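Molybdopterin synthase catalytic subunit (Helicobacter pylori, PDB 3RPF) probably converts precursor Z (cyclic pyranopterin phosphate) into molybdopterin, adding two sulfur atoms supplied by the sulfur-carrier subunit MoaD to form the dithiolene. Local coordinates at residues I7-L12 with H80-V85; L49-Y54 with I121-L126. All coordinates share one frame; numbering follows the deposited sequence.

Contact 1: I7-L12 with H80-V85; sequences IIQGAL and HSLGDV
Ile7, Ile8 and Gln9 pair in parallel with His80, Ser81 and Leu82, and the short strands cross at 43°. Three backbone bonds join them: Ile8 N to His80 O, Leu82 N to Ile8 O, and Gly10 N to Leu82 O, the last nearly straight at 177°. Past the end of strand 7-9, Ser81 OG donates to Gly10 O at 2.6 Å. The Ser81 hydroxyl lies above the Gly10 carbonyl plane. Ser81 shares a face of the sheet with Ile8; chi1 (-67°) puts OG anti to its carbonyl carbon, beside the backbone N. CG of Leu12 packs on the same OG at 3.6 Å. On the other side, CG2 of Ile7 touches CB of Leu82 at 4.1 Å. The Gln9 chain bends at chi2, and its CD lies 3.6 Å from Leu82 O. Gln9 NE2 is 3.1 Å from Leu82 O, but the angle is too poor for a bond. His80 ND1 bonds Ser81 O in the plane of its ring, while NE2 bonds Gly74 N of the Molybdopterin converting factor chain. Beyond the corner at Gly83, Val85 CG1 meets Ala11 CB. This is the parallel edge of the mixed four-stranded sheet of MoaE, with strand 5-9 outermost within the chain.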
# COMPACT_ATOMS: atom_id res chain seq x y z
N ILE A 7 -5.88 17.90 -8.18
CA ILE A 7 -4.80 18.83 -7.88
C ILE A 7 -5.31 19.88 -6.90
O ILE A 7 -6.22 20.65 -7.21
CB ILE A 7 -4.28 19.50 -9.16
CG1 ILE A 7 -3.62 18.45 -10.06
CG2 ILE A 7 -3.29 20.62 -8.84
CD1 ILE A 7 -3.38 18.92 -11.48
N ILE A 8 -4.73 19.89 -5.70
CA ILE A 8 -5.24 20.69 -4.61
C ILE A 8 -4.25 21.79 -4.26
O ILE A 8 -3.04 21.53 -4.16
CB ILE A 8 -5.48 19.83 -3.36
CG1 ILE A 8 -6.41 18.66 -3.69
CG2 ILE A 8 -6.07 20.66 -2.23
CD1 ILE A 8 -7.79 19.09 -4.11
N GLN A 9 -4.75 23.00 -4.08
CA GLN A 9 -3.90 24.09 -3.61
C GLN A 9 -3.57 23.89 -2.14
O GLN A 9 -4.47 23.84 -1.30
CB GLN A 9 -4.61 25.43 -3.80
CG GLN A 9 -3.75 26.62 -3.42
CD GLN A 9 -2.55 26.76 -4.32
OE1 GLN A 9 -2.68 26.77 -5.55
NE2 GLN A 9 -1.36 26.87 -3.73
N GLY A 10 -2.28 23.77 -1.83
CA GLY A 10 -1.86 23.53 -0.47
C GLY A 10 -1.99 22.07 -0.06
O GLY A 10 -2.09 21.18 -0.90
N ALA A 11 -2.00 21.84 1.25
CA ALA A 11 -2.04 20.51 1.86
C ALA A 11 -3.31 19.71 1.54
O ALA A 11 -4.40 20.27 1.43
CB ALA A 11 -1.87 20.65 3.36
N LEU A 12 -3.17 18.40 1.40
CA LEU A 12 -4.31 17.56 1.10
C LEU A 12 -5.16 17.35 2.35
O LEU A 12 -4.62 17.25 3.46
CB LEU A 12 -3.85 16.20 0.56
CG LEU A 12 -3.04 16.23 -0.73
CD1 LEU A 12 -2.65 14.81 -1.13
CD2 LEU A 12 -3.81 16.90 -1.85
N HIS A 80 -2.73 15.39 -5.43
CA HIS A 80 -1.41 15.93 -5.14
C HIS A 80 -1.55 17.41 -4.85
O HIS A 80 -2.40 18.08 -5.44
CB HIS A 80 -0.45 15.70 -6.32
CG HIS A 80 0.99 15.77 -5.94
ND1 HIS A 80 1.60 16.94 -5.55
CD2 HIS A 80 1.95 14.81 -5.88
CE1 HIS A 80 2.87 16.70 -5.26
NE2 HIS A 80 3.11 15.42 -5.46
N SER A 81 -0.73 17.92 -3.93
CA SER A 81 -0.73 19.34 -3.60
C SER A 81 -0.03 20.19 -4.66
O SER A 81 0.91 19.73 -5.31
CB SER A 81 -0.03 19.56 -2.27
OG SER A 81 -0.76 18.99 -1.19
N LEU A 82 -0.49 21.43 -4.80
CA LEU A 82 0.20 22.44 -5.60
C LEU A 82 0.57 23.58 -4.67
O LEU A 82 -0.24 24.00 -3.84
CB LEU A 82 -0.72 22.95 -6.72
CG LEU A 82 -0.14 24.03 -7.66
CD1 LEU A 82 0.98 23.45 -8.52
CD2 LEU A 82 -1.23 24.63 -8.54
N GLY A 83 1.80 24.09 -4.78
CA GLY A 83 2.22 25.16 -3.90
C GLY A 83 2.74 24.65 -2.57
O GLY A 83 3.29 23.54 -2.51
N ASP A 84 2.57 25.43 -1.51
CA ASP A 84 3.20 25.15 -0.23
C ASP A 84 2.47 24.09 0.59
O ASP A 84 1.24 24.08 0.65
CB ASP A 84 3.31 26.43 0.61
CG ASP A 84 4.16 27.49 -0.05
OD1 ASP A 84 4.79 27.18 -1.08
OD2 ASP A 84 4.21 28.63 0.47
N VAL A 85 3.25 23.20 1.17
CA VAL A 85 2.78 22.21 2.12
C VAL A 85 3.73 22.20 3.32
O VAL A 85 4.90 21.95 3.18
CB VAL A 85 2.71 20.84 1.47
CG1 VAL A 85 2.05 19.86 2.36
CG2 VAL A 85 2.03 20.92 0.14

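Contact 2: L49-Y54 with I121-L126; sequences LSFDIY and IWKYDL. With EDO (1,2-ethanediol), chain G.
Lys123, Tyr124 and Asp125, assigned by similarity to the substrate site, lie on a strand that pairs antiparallel with 49-53. Two hydrogen-bonded pairs, Ser50 with Tyr124 and Asp52 with Trp122, each exchange two backbone bonds. On the face of Leu49, Phe51 and Ile53, the Lys123 chain runs beside the Phe51 ring. Lys123 CD lies 4.0 Å from Phe51 CE1 and 3.8 Å from Leu49 CD1. Lys123 CG is anti to the backbone N (chi1 170°), and the chain bends further out at chi3. Ile121 CG2 meets Phe51 CD1 at 3.9 Å. Leu49 CD2 comes within 3.4 Å of Asp125 OD1, and Asp125 OD2 forms a salt bridge with Arg137.

On the face of Ser50, Asp52, Trp122 and Tyr124, the Tyr124 ring turns its edge to the backbone O of Ser50, which lies in the ring plane 3.4 Å from Tyr124 CD2. The Asp52 carboxylate crosses this ring obliquely, with the planes 64° apart. Asp52 OD1 forms a salt bridge with Arg131, which also bonds Ser50 OG and makes a cation-pi contact with Tyr124. The Trp122 ring turns its edge to the backbone at Ile53 and Tyr54, with CZ3 3.6 Å from Tyr54 N; CH2 also touches Tyr54 CB. Trp122 NE1 bonds Pro69 O of the Molybdopterin converting factor chain. Tyr54 OH bonds Asp49 of that chain. An ethanediol, probably from the crystallisation liquor, donates from O1 to Ile53 O at 3.1 Å.

The two strands are the central pair of a four-stranded antiparallel sheet, flanked by 84-86 and 130-133. Tyr54 is the N-cap of helix 55-71.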
# COMPACT_ATOMS: atom_id res chain seq x y z
N LEU A 49 7.51 21.96 2.14
CA LEU A 49 7.89 21.83 0.75
C LEU A 49 6.93 22.63 -0.10
O LEU A 49 5.85 23.03 0.36
CB LEU A 49 7.86 20.37 0.31
CG LEU A 49 8.66 19.31 1.07
CD1 LEU A 49 8.28 17.91 0.59
CD2 LEU A 49 10.17 19.53 0.95
N SER A 50 7.31 22.86 -1.35
CA SER A 50 6.43 23.53 -2.30
C SER A 50 6.51 22.80 -3.63
O SER A 50 7.56 22.26 -3.99
CB SER A 50 6.81 24.99 -2.46
OG SER A 50 5.82 25.68 -3.20
N PHE A 51 5.41 22.76 -4.36
CA PHE A 51 5.38 22.00 -5.61
C PHE A 51 4.91 22.85 -6.81
O PHE A 51 3.99 23.66 -6.68
CB PHE A 51 4.49 20.77 -5.47
CG PHE A 51 4.93 19.80 -4.40
CD1 PHE A 51 5.84 18.78 -4.68
CD2 PHE A 51 4.44 19.90 -3.11
CE1 PHE A 51 6.25 17.88 -3.70
CE2 PHE A 51 4.84 18.99 -2.11
CZ PHE A 51 5.75 17.99 -2.41
N ASP A 52 5.57 22.68 -7.96
CA ASP A 52 5.02 23.11 -9.24
C ASP A 52 4.55 21.88 -10.02
O ASP A 52 5.18 20.82 -9.96
CB ASP A 52 6.05 23.85 -10.08
CG ASP A 52 6.44 25.20 -9.51
OD1 ASP A 52 5.66 25.79 -8.72
OD2 ASP A 52 7.54 25.68 -9.86
N ILE A 53 3.45 22.02 -10.77
CA ILE A 53 2.91 20.92 -11.54
C ILE A 53 2.64 21.30 -13.00
O ILE A 53 2.03 22.34 -13.27
CB ILE A 53 1.59 20.40 -10.93
CG1 ILE A 53 1.83 19.87 -9.51
CG2 ILE A 53 0.99 19.30 -11.81
CD1 ILE A 53 0.59 19.29 -8.87
N TYR A 54 3.11 20.47 -13.94
CA TYR A 54 2.72 20.65 -15.37
C TYR A 54 1.37 19.96 -15.54
O TYR A 54 1.30 18.75 -15.78
CB TYR A 54 3.77 20.00 -16.27
CG TYR A 54 3.62 20.22 -17.78
CD1 TYR A 54 4.66 19.87 -18.65
CD2 TYR A 54 2.47 20.75 -18.34
CE1 TYR A 54 4.55 20.05 -20.01
CE2 TYR A 54 2.35 20.93 -19.71
CZ TYR A 54 3.39 20.58 -20.54
OH TYR A 54 3.30 20.76 -21.90
N ILE A 121 6.32 16.83 -11.96
CA ILE A 121 6.12 17.62 -10.75
C ILE A 121 7.49 18.03 -10.20
O ILE A 121 8.41 17.21 -10.20
CB ILE A 121 5.36 16.83 -9.68
CG1 ILE A 121 3.96 16.45 -10.17
CG2 ILE A 121 5.30 17.64 -8.39
CD1 ILE A 121 3.16 15.58 -9.17
N TRP A 122 7.62 19.28 -9.76
CA TRP A 122 8.90 19.79 -9.27
C TRP A 122 8.82 20.19 -7.80
O TRP A 122 7.88 20.85 -7.37
CB TRP A 122 9.40 20.97 -10.13
CG TRP A 122 9.64 20.53 -11.53
CD1 TRP A 122 10.79 20.02 -12.05
CD2 TRP A 122 8.68 20.51 -12.59
NE1 TRP A 122 10.60 19.67 -13.37
CE2 TRP A 122 9.31 19.96 -13.72
CE3 TRP A 122 7.34 20.89 -12.69
CZ2 TRP A 122 8.65 19.81 -14.94
CZ3 TRP A 122 6.69 20.73 -13.90
CH2 TRP A 122 7.35 20.20 -15.01
N LYS A 123 9.82 19.77 -7.04
CA LYS A 123 9.79 19.94 -5.59
C LYS A 123 10.84 20.94 -5.14
O LYS A 123 11.96 20.93 -5.64
CB LYS A 123 10.03 18.60 -4.89
CG LYS A 123 10.25 18.71 -3.39
CD LYS A 123 10.06 17.35 -2.68
CE LYS A 123 11.26 16.45 -2.89
NZ LYS A 123 11.07 15.11 -2.23
N TYR A 124 10.46 21.77 -4.17
CA TYR A 124 11.35 22.75 -3.57
C TYR A 124 11.28 22.62 -2.05
O TYR A 124 10.19 22.44 -1.49
CB TYR A 124 10.90 24.16 -3.93
CG TYR A 124 10.76 24.42 -5.42
CD1 TYR A 124 11.74 25.12 -6.12
CD2 TYR A 124 9.65 23.99 -6.12
CE1 TYR A 124 11.61 25.38 -7.48
CE2 TYR A 124 9.51 24.24 -7.49
CZ TYR A 124 10.49 24.93 -8.16
OH TYR A 124 10.35 25.18 -9.51
N ASP A 125 12.42 22.73 -1.38
CA ASP A 125 12.46 22.86 0.07
C ASP A 125 12.04 24.29 0.43
O ASP A 125 12.46 25.22 -0.21
CB ASP A 125 13.88 22.60 0.57
CG ASP A 125 14.30 21.15 0.44
OD1 ASP A 125 13.47 20.27 0.71
OD2 ASP A 125 15.45 20.88 0.05
N LEU A 126 11.23 24.47 1.46
CA LEU A 126 10.90 25.81 1.91
C LEU A 126 11.84 26.16 3.07
O LEU A 126 11.72 25.61 4.14
CB LEU A 126 9.46 25.87 2.42
CG LEU A 126 8.37 26.10 1.39
CD1 LEU A 126 7.03 26.40 2.02
CD2 LEU A 126 8.78 27.16 0.44
C1 EDO G . -0.45 24.01 -15.98
O1 EDO G . 0.91 23.63 -15.82
C2 EDO G . -0.79 23.99 -17.46
O2 EDO G . -0.47 22.70 -17.99

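From the N terminus, strand 5-9 enters contact 1 first, and the chain then passes through helix 14-27 and strand 32-39 to 49-54. Helix 55-71 leads back to strand 74-82, where 80-85 closes the first loop. Strand 90-98 and helix 101-118 follow before 121-126 closes the second. The segments alternate, so the two loops cross. The paired strands of contact 1 lie in the mixed sheet; Asp84 and Val85, past Gly83, already belong to the antiparallel sheet of contact 2. The corner at Gly83 joins the two sheets, because strand 84-86 is the neighbour of 48-53. Val85 N probably bonds Leu49 O there, and Asp84 OD1 probably bonds Ser50 OG. Phe51 also packs edge-to-face with His80.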